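Local coordinates for O-methyltransferase family 3 (Niastella koreensis, PDB 7CVW), which transfers a methyl group from S-adenosyl-L-methionine to a hydroxyl of catechol-like compounds with magnesium as cofactor, turning protocatechuic acid into equal amounts of vanillic and iso-vanillic acid, at the interface of chains A and B. Residues are numbered along the deposited sequence; one frame, centred on the assembly and turned at random. Chains: chain A/B, O-methyltransferase family 3.

The interface of chains A and B. Residues chain A 5, 8-9, 12; chain B 168, 171, 173-174.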
loop_
_atom_site.group_PDB
_atom_site.type_symbol
_atom_site.label_atom_id
_atom_site.label_comp_id
_atom_site.label_asym_id
_atom_site.label_seq_id
_atom_site.Cartn_x
_atom_site.Cartn_y
_atom_site.Cartn_z
ATOM N N ILE A 5 12.802 -0.715 -17.540
ATOM C CA ILE A 5 11.446 -1.349 -17.508
ATOM C C ILE A 5 10.645 -0.688 -16.384
ATOM O O ILE A 5 9.458 -0.378 -16.604
ATOM C CB ILE A 5 11.433 -2.885 -17.346
ATOM C CG1 ILE A 5 10.042 -3.480 -17.584
ATOM C CG2 ILE A 5 11.952 -3.311 -15.981
ATOM C CD1 ILE A 5 9.458 -3.241 -18.942
ATOM N N SER A 8 9.510 2.719 -17.505
ATOM C CA SER A 8 8.478 2.608 -18.569
ATOM C C SER A 8 7.142 2.206 -17.946
ATOM O O SER A 8 6.086 2.772 -18.306
ATOM C CB SER A 8 8.900 1.639 -19.622
ATOM O OG SER A 8 10.064 2.126 -20.261
ATOM N N VAL A 9 7.165 1.235 -17.039
ATOM C CA VAL A 9 5.912 0.786 -16.378
ATOM C C VAL A 9 5.345 1.919 -15.512
ATOM O O VAL A 9 4.117 2.094 -15.482
ATOM C CB VAL A 9 6.104 -0.524 -15.595
ATOM C CG1 VAL A 9 4.929 -0.805 -14.680
ATOM C CG2 VAL A 9 6.304 -1.679 -16.566
ATOM N N TYR A 12 3.453 4.213 -17.823
ATOM C CA TYR A 12 2.198 3.523 -18.186
ATOM C C TYR A 12 1.152 3.711 -17.071
ATOM O O TYR A 12 0.015 4.059 -17.339
ATOM C CB TYR A 12 2.509 2.053 -18.447
ATOM C CG TYR A 12 1.318 1.140 -18.510
ATOM C CD1 TYR A 12 0.633 0.920 -19.695
ATOM C CD2 TYR A 12 0.973 0.370 -17.423
ATOM C CE1 TYR A 12 -0.398 -0.002 -19.773
ATOM C CE2 TYR A 12 -0.076 -0.523 -17.469
ATOM C CZ TYR A 12 -0.752 -0.732 -18.653
ATOM O OH TYR A 12 -1.776 -1.632 -18.695
ATOM N N ILE B 168 0.686 -6.348 -13.663
ATOM C CA ILE B 168 1.903 -5.828 -14.367
ATOM C C ILE B 168 2.628 -6.945 -15.133
ATOM O O ILE B 168 3.181 -6.685 -16.227
ATOM C CB ILE B 168 2.808 -5.091 -13.350
ATOM C CG1 ILE B 168 2.119 -3.808 -12.868
ATOM C CG2 ILE B 168 4.194 -4.824 -13.917
ATOM C CD1 ILE B 168 1.792 -2.819 -13.974
ATOM N N GLY B 171 6.205 -6.578 -16.594
ATOM C CA GLY B 171 6.214 -5.459 -17.553
ATOM C C GLY B 171 5.605 -5.835 -18.891
ATOM O O GLY B 171 5.605 -4.986 -19.789
ATOM N N VAL B 173 2.628 -6.045 -19.703
ATOM C CA VAL B 173 1.431 -5.207 -19.989
ATOM C C VAL B 173 1.816 -4.032 -20.897
ATOM O O VAL B 173 0.897 -3.413 -21.450
ATOM C CB VAL B 173 0.711 -4.722 -18.713
ATOM C CG1 VAL B 173 0.038 -5.880 -17.996
ATOM C CG2 VAL B 173 1.648 -3.968 -17.782
ATOM N N LEU B 174 3.107 -3.746 -21.069
ATOM C CA LEU B 174 3.563 -2.680 -22.002
ATOM C C LEU B 174 3.409 -3.162 -23.449
ATOM O O LEU B 174 3.499 -2.304 -24.349
ATOM C CB LEU B 174 5.015 -2.304 -21.707
ATOM C CG LEU B 174 5.255 -1.600 -20.374
ATOM C CD1 LEU B 174 6.673 -1.065 -20.294
ATOM C CD2 LEU B 174 4.249 -0.476 -20.155
#
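A knob-into-groove apolar interface, part of the two-fold contact of the homodimer, helps hold the two subunits together by clamping the N-terminal helix of one on the other. A:Ile5, A:Ser8, A:Val9 and A:Tyr12 on one face of helix 4-17 meet B:Gly171, B:Val173 and B:Leu174 of the 3-10 helix 169-174, and B:Ile168 just before it. B:Leu174 is the knob, with 90 Å² of its surface hidden by chain A, and its two methyls divide the work. CD1 sits in the dip between A:Ile5, A:Ser8 and A:Val9, 3.6 Å from A:Ser8 CB, where it also meets the CD1 methyl of A:Ile5 and CG2 of A:Val9. CD2 turns to A:Tyr12 and packs 3.5 Å from its CB, then on to the root of the ring at CG; the leucine and tyrosine run antiparallel, side by side. CG of A:Tyr12 is anti to the backbone N (chi1 166°), which carries the ring along chain B to B:Val173. There the CG2 methyl of the valine lies 3.9 Å from ring carbon CE2 of A:Tyr12, the valine standing roughly perpendicular to the tyrosine side chain. A:Val9 splits its branches: CG1 meets the CD1 methyl of B:Ile168 tip to tip at 3.8 Å, and CG2 rests against B:Leu174 and, at 3.9 Å, the bare CA of B:Gly171. That glycine (phi 83°) has no side chain to hold the methyl off, so its main chain packs directly on A:Val9. B:Ile168 follows closely on the metal ligands B:Asp165 and B:Asn166, so this patch, like its twin, may also steady the loop beside the partner's active site.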